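Hydroxynitrile lyase (Passiflora edulis, PDB 5Y02) probably cleaves cyanohydrins such as (R)-mandelonitrile, its bound ligand here, into an aldehyde and hydrogen cyanide, working as a homodimer of the dimeric alpha/beta-barrel fold. Local coordinates at residues H9-R14 against K89-A94; Q26-Y31 against K42-G47. One frame throughout, in Å; residues are numbered along the deposited sequence. Where two conformers were deposited one is given.

Interaction 1: residues H9-R14 against K89-A94. With MXN ((2R)-hydroxy(phenyl)ethanenitrile), chain M.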
# COMPACT_ATOMS: atom_id res chain seq x y z
N HIS A 9 6.82 2.21 -3.41
CA HIS A 9 6.68 3.24 -2.39
C HIS A 9 5.17 3.43 -2.22
O HIS A 9 4.49 3.94 -3.11
CB HIS A 9 7.37 4.52 -2.88
CG HIS A 9 7.18 5.72 -2.01
ND1 HIS A 9 7.80 5.86 -0.79
CD2 HIS A 9 6.52 6.89 -2.24
CE1 HIS A 9 7.49 7.04 -0.28
NE2 HIS A 9 6.72 7.68 -1.13
N ILE A 10 4.67 2.98 -1.07
CA ILE A 10 3.24 3.00 -0.79
C ILE A 10 2.98 3.83 0.45
O ILE A 10 3.53 3.55 1.49
CB ILE A 10 2.62 1.61 -0.55
CG1 ILE A 10 3.06 0.60 -1.62
CG2 ILE A 10 1.10 1.73 -0.52
CD1 ILE A 10 2.65 0.90 -3.02
N VAL A 11 2.06 4.78 0.30
CA VAL A 11 1.68 5.74 1.32
C VAL A 11 0.20 5.56 1.59
O VAL A 11 -0.62 5.53 0.67
CB VAL A 11 1.93 7.17 0.83
CG1 VAL A 11 1.49 8.21 1.87
CG2 VAL A 11 3.40 7.34 0.46
N PHE A 12 -0.15 5.42 2.87
CA PHE A 12 -1.55 5.55 3.31
C PHE A 12 -1.62 6.81 4.18
O PHE A 12 -0.76 7.00 5.03
CB PHE A 12 -2.02 4.40 4.21
CG PHE A 12 -2.07 3.04 3.57
CD1 PHE A 12 -2.06 2.84 2.20
CD2 PHE A 12 -2.19 1.94 4.40
CE1 PHE A 12 -2.15 1.56 1.68
CE2 PHE A 12 -2.29 0.66 3.87
CZ PHE A 12 -2.26 0.47 2.51
N ASN A 13 -2.64 7.65 4.01
CA ASN A 13 -2.84 8.78 4.90
C ASN A 13 -4.30 9.06 5.21
O ASN A 13 -5.22 8.45 4.65
CB ASN A 13 -2.10 10.05 4.41
CG ASN A 13 -2.92 10.90 3.46
OD1 ASN A 13 -3.63 10.38 2.62
ND2 ASN A 13 -2.81 12.24 3.60
N ARG A 14 -4.47 9.99 6.14
CA ARG A 14 -5.72 10.59 6.50
C ARG A 14 -5.40 12.07 6.63
O ARG A 14 -4.38 12.42 7.24
CB ARG A 14 -6.20 10.04 7.85
CG ARG A 14 -7.59 10.50 8.24
CD ARG A 14 -7.85 10.23 9.73
NE ARG A 14 -9.16 10.75 10.07
CZ ARG A 14 -10.32 10.14 9.83
NH1 ARG A 14 -10.38 8.93 9.26
NH2 ARG A 14 -11.47 10.75 10.17
N LYS A 89 6.62 20.08 2.55
CA LYS A 89 6.15 21.20 3.39
C LYS A 89 4.63 21.34 3.42
O LYS A 89 4.07 21.80 4.41
CB LYS A 89 6.77 22.52 2.92
CG LYS A 89 8.26 22.61 3.17
CD LYS A 89 8.83 23.90 2.59
CE LYS A 89 10.33 23.90 2.75
NZ LYS A 89 10.92 25.23 2.45
N GLU A 90 3.97 20.97 2.33
CA GLU A 90 2.52 20.95 2.34
C GLU A 90 1.94 19.60 2.68
O GLU A 90 0.93 19.54 3.34
CB GLU A 90 1.93 21.55 1.07
CG GLU A 90 1.99 20.74 -0.19
CD GLU A 90 1.00 21.22 -1.26
OE1 GLU A 90 0.41 22.33 -1.16
OE2 GLU A 90 0.79 20.48 -2.21
N PHE A 91 2.59 18.50 2.27
CA PHE A 91 1.99 17.19 2.44
C PHE A 91 1.98 16.68 3.89
O PHE A 91 0.93 16.32 4.39
CB PHE A 91 2.67 16.17 1.54
CG PHE A 91 2.01 14.83 1.58
CD1 PHE A 91 0.73 14.66 1.07
CD2 PHE A 91 2.68 13.73 2.13
CE1 PHE A 91 0.11 13.41 1.11
CE2 PHE A 91 2.07 12.49 2.17
CZ PHE A 91 0.79 12.33 1.65
N PHE A 92 3.14 16.65 4.55
CA PHE A 92 3.22 16.05 5.89
C PHE A 92 2.39 16.80 6.93
O PHE A 92 1.69 16.16 7.71
CB PHE A 92 4.69 15.86 6.34
CG PHE A 92 5.43 14.84 5.50
CD1 PHE A 92 4.95 13.54 5.37
CD2 PHE A 92 6.61 15.17 4.84
CE1 PHE A 92 5.59 12.60 4.59
CE2 PHE A 92 7.28 14.23 4.07
CZ PHE A 92 6.77 12.94 3.94
N PRO A 93 2.41 18.16 6.91
CA PRO A 93 1.54 18.89 7.86
C PRO A 93 0.04 18.72 7.60
O PRO A 93 -0.77 18.90 8.53
CB PRO A 93 2.00 20.35 7.71
CG PRO A 93 3.41 20.23 7.20
CD PRO A 93 3.33 19.08 6.22
N ALA A 94 -0.33 18.35 6.37
CA ALA A 94 -1.73 18.09 6.02
C ALA A 94 -2.24 16.72 6.49
O ALA A 94 -3.45 16.46 6.44
CB ALA A 94 -1.95 18.24 4.53
C1 MXN M . 6.23 12.05 -0.52
C2 MXN M . 6.23 13.01 0.49
C3 MXN M . 7.01 14.16 0.37
C4 MXN M . 7.77 14.36 -0.78
C5 MXN M . 7.78 13.40 -1.78
C6 MXN M . 7.01 12.25 -1.66
C7 MXN M . 5.42 10.82 -0.32
C8 MXN M . 5.98 10.16 0.88
N9 MXN M . 6.44 9.64 1.83
O10 MXN M . 5.52 9.94 -1.46

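Interaction 2: residues Q26-Y31 against K42-G47. With MXN ((2R)-hydroxy(phenyl)ethanenitrile), chain M.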
# COMPACT_ATOMS: atom_id res chain seq x y z
N GLN A 26 -6.02 19.76 -4.30
CA GLN A 26 -4.81 20.42 -4.75
C GLN A 26 -3.53 19.67 -4.30
O GLN A 26 -2.59 19.51 -5.08
CB GLN A 26 -4.77 21.88 -4.26
CG GLN A 26 -3.64 22.71 -4.82
CD GLN A 26 -3.68 22.78 -6.33
OE1 GLN A 26 -4.64 23.32 -6.89
NE2 GLN A 26 -2.69 22.20 -7.00
N ILE A 27 -3.53 19.21 -3.05
CA ILE A 27 -2.38 18.51 -2.51
C ILE A 27 -2.12 17.24 -3.32
O ILE A 27 -0.97 16.93 -3.67
CB ILE A 27 -2.57 18.20 -1.00
CG1 ILE A 27 -2.45 19.48 -0.18
CG2 ILE A 27 -1.51 17.21 -0.52
CD1 ILE A 27 -2.99 19.31 1.23
N ILE A 28 -3.19 16.53 -3.65
CA ILE A 28 -3.10 15.29 -4.41
C ILE A 28 -2.63 15.58 -5.84
O ILE A 28 -1.81 14.83 -6.38
CB ILE A 28 -4.43 14.52 -4.36
CG1 ILE A 28 -4.67 14.01 -2.92
CG2 ILE A 28 -4.39 13.33 -5.32
CD1 ILE A 28 -6.09 13.57 -2.64
N ALA A 29 -3.12 16.66 -6.43
CA ALA A 29 -2.65 17.07 -7.76
C ALA A 29 -1.17 17.43 -7.75
O ALA A 29 -0.44 17.06 -8.68
CB ALA A 29 -3.48 18.22 -8.31
N ASP A 30 -0.72 18.14 -6.71
CA ASP A 30 0.69 18.50 -6.54
C ASP A 30 1.56 17.25 -6.42
O ASP A 30 2.66 17.20 -6.95
CB ASP A 30 0.89 19.39 -5.29
CG ASP A 30 0.28 20.79 -5.42
OD1 ASP A 30 -0.17 21.17 -6.52
OD2 ASP A 30 0.25 21.53 -4.41
N TYR A 31 1.05 16.25 -5.70
CA TYR A 31 1.76 14.99 -5.53
C TYR A 31 1.96 14.30 -6.88
O TYR A 31 3.08 13.97 -7.24
CB TYR A 31 0.97 14.09 -4.59
CG TYR A 31 1.66 12.87 -4.02
CD1 TYR A 31 2.94 12.47 -4.40
CD2 TYR A 31 0.97 12.08 -3.10
CE1 TYR A 31 3.52 11.33 -3.86
CE2 TYR A 31 1.55 10.95 -2.57
CZ TYR A 31 2.81 10.58 -2.95
OH TYR A 31 3.37 9.45 -2.39
N LYS A 42 7.85 6.85 -10.84
CA LYS A 42 7.05 6.28 -11.93
C LYS A 42 5.78 5.59 -11.46
O LYS A 42 5.65 5.22 -10.28
CB LYS A 42 7.85 5.24 -12.70
CG LYS A 42 9.19 5.70 -13.24
CD LYS A 42 9.08 6.82 -14.26
CE LYS A 42 10.31 6.86 -15.17
NZ LYS A 42 11.61 6.57 -14.48
N GLU A 43 4.87 5.43 -12.41
CA GLU A 43 3.64 4.66 -12.25
C GLU A 43 2.82 5.12 -11.03
O GLU A 43 2.23 4.32 -10.32
CB GLU A 43 3.99 3.16 -12.17
CG GLU A 43 4.76 2.63 -13.39
CD GLU A 43 3.96 2.65 -14.70
OE1 GLU A 43 2.71 2.78 -14.66
OE2 GLU A 43 4.57 2.53 -15.78
N TRP A 44 2.78 6.43 -10.80
CA TRP A 44 2.03 6.95 -9.66
C TRP A 44 0.54 6.74 -9.88
O TRP A 44 0.00 6.98 -10.98
CB TRP A 44 2.40 8.42 -9.40
CG TRP A 44 1.71 9.06 -8.23
CD1 TRP A 44 2.09 9.03 -6.92
CD2 TRP A 44 0.51 9.85 -8.28
NE1 TRP A 44 1.20 9.77 -6.14
CE2 TRP A 44 0.23 10.28 -6.96
CE3 TRP A 44 -0.35 10.24 -9.31
CZ2 TRP A 44 -0.85 11.09 -6.66
CZ3 TRP A 44 -1.43 11.04 -9.01
CH2 TRP A 44 -1.68 11.44 -7.68
N LYS A 45 -0.13 6.21 -8.85
CA LYS A 45 -1.57 6.00 -8.86
C LYS A 45 -2.03 6.23 -7.43
O LYS A 45 -1.24 6.17 -6.48
CB LYS A 45 -1.97 4.59 -9.32
CG LYS A 45 -1.35 4.14 -10.64
CD LYS A 45 -1.60 2.66 -10.96
CE LYS A 45 -0.56 2.08 -11.92
NZ LYS A 45 -0.31 2.91 -13.13
N TRP A 46 -3.32 6.51 -7.27
CA TRP A 46 -3.87 6.75 -5.94
C TRP A 46 -5.34 6.40 -5.94
O TRP A 46 -5.95 6.21 -7.00
CB TRP A 46 -3.66 8.21 -5.53
CG TRP A 46 -4.52 9.16 -6.30
CD1 TRP A 46 -4.29 9.61 -7.56
CD2 TRP A 46 -5.76 9.75 -5.88
NE1 TRP A 46 -5.30 10.43 -7.96
CE2 TRP A 46 -6.22 10.55 -6.94
CE3 TRP A 46 -6.52 9.69 -4.70
CZ2 TRP A 46 -7.41 11.27 -6.88
CZ3 TRP A 46 -7.72 10.43 -4.63
CH2 TRP A 46 -8.15 11.19 -5.73
N GLY A 47 -5.91 6.34 -4.75
CA GLY A 47 -7.35 6.26 -4.62
C GLY A 47 -7.83 6.38 -3.19
O GLY A 47 -7.02 6.50 -2.27
C1 MXN M . 6.23 12.05 -0.52
C2 MXN M . 6.23 13.01 0.49
C3 MXN M . 7.01 14.16 0.37
C4 MXN M . 7.77 14.36 -0.78
C5 MXN M . 7.78 13.40 -1.78
C6 MXN M . 7.01 12.25 -1.66
C7 MXN M . 5.42 10.82 -0.32
C8 MXN M . 5.98 10.16 0.88
N9 MXN M . 6.44 9.64 1.83
O10 MXN M . 5.52 9.94 -1.46

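Interaction 1: residues H9-R14 against K89-A94
V11 and F91 reach for each other from opposite directions, the valine from strand 7-15 and the phenylalanine from helix 82-91, and meet where V11 CG1 lies 4.2 Å from F91 CZ, near the ring plane at its edge. With CG anti to its backbone N (chi1 -174°), F91 sends its ring down to the sheet although its CB does not point straight at the strand. N13 also faces the helix; its ND2 stands 4.0 Å from F91 CE1, obliquely, with amide and ring planes 29° apart. Toward F91 this amide only packs; its polar atoms are bonded away from the ring, OD1 to the hydroxyl of Y65 and ND2 just beyond the segments. No hydrogen bond joins the two segments directly, and the cyanohydrin lies between the two, touched by both. H9 NE2 lies 2.6 Å from MXN O10, a hydrogen bond with an angle of 154°, and the hydroxyl sits at the imidazole edge, near its plane. On the other side of the ring, ND1 is hydrogen-bonded to N102, which helps to fix the rotation of the imidazole. V11 divides its two methyls between the neighbours: CG1 takes the phenylalanine, while CG2 packs 3.8 Å from MXN C8, the nitrile carbon. MXN C2 stands obliquely to both phenylalanine rings, 3.5 Å from F92 CZ and 4.0 Å from F91 CD2. R57 of the second subunit makes a cation-pi contact with F92, which brings the dimer partner close to the pocket. Helices packed on one face of an antiparallel sheet are the layout of the dimeric alpha/beta-barrel fold; here the ligand sits between helix and sheet, in a pocket that this contact lines.

Interaction 2: residues Q26-Y31 against K42-G47
I28 CG2 sits like a knob on the flat indole of W46, 3.9 Å from the centroid of the six-membered ring and 17° off its normal, a CH-pi contact. That methyl is anti to the backbone N of I28, and the two side chains cross at about a right angle, while CD1 reaches further along the indole to CZ3. W44 fills the hollow beside this knob. Its CH2 corner approaches the backbone carbonyl I28 O at 3.6 Å and the same CG2 methyl at 4.1 Å, so the isoleucine touches both tryptophans. The other end of the indole is turned to Y31 in an edge-to-face pair, centroids 4.5 Å apart and planes at 57°, with W44 NE1 over the centre of the phenol ring. The opposite faces of the W44 indole are bordered by Y31 C and W46 CB. Were W44 an alanine, the Y31 ring would probably lose the indole edge over its face, and a gap would open beside I28. Helix and strand, nearly antiparallel at 160°, share no hydrogen bond; apart from the I28 carbonyl and the indole nitrogen, hydrocarbon and aromatic surfaces meet. At the phenol's end, Y31 OH is hydrogen-bonded to MXN O10 at 2.4 Å, so short that the exact length is doubtful. W44 therefore probably acts as a second-shell residue, its indole nitrogen and edge helping to hold the phenol that meets the ligand.

Interactions 1 and 2 have centres 11 Å apart and converge on one ligand oxygen: H9 from strand 7-15 and Y31 from helix 21-37 both hydrogen-bond to the hydroxyl of the bound cyanohydrin. The strand and helix follow each other in the chain, and both contacts reach the same antiparallel sheet. Between them V11 CG2 packs 3.5 Å from Y31 OH, and A94 CB rests 3.6 Å from I27 CD1, where helix 21-37 meets the end of segment 89-94. Nearby, E90 OE2 and D30 OD2 lie only 2.5 Å apart; a shared proton could ease this pairing of like charges. Both contacts also touch the second subunit.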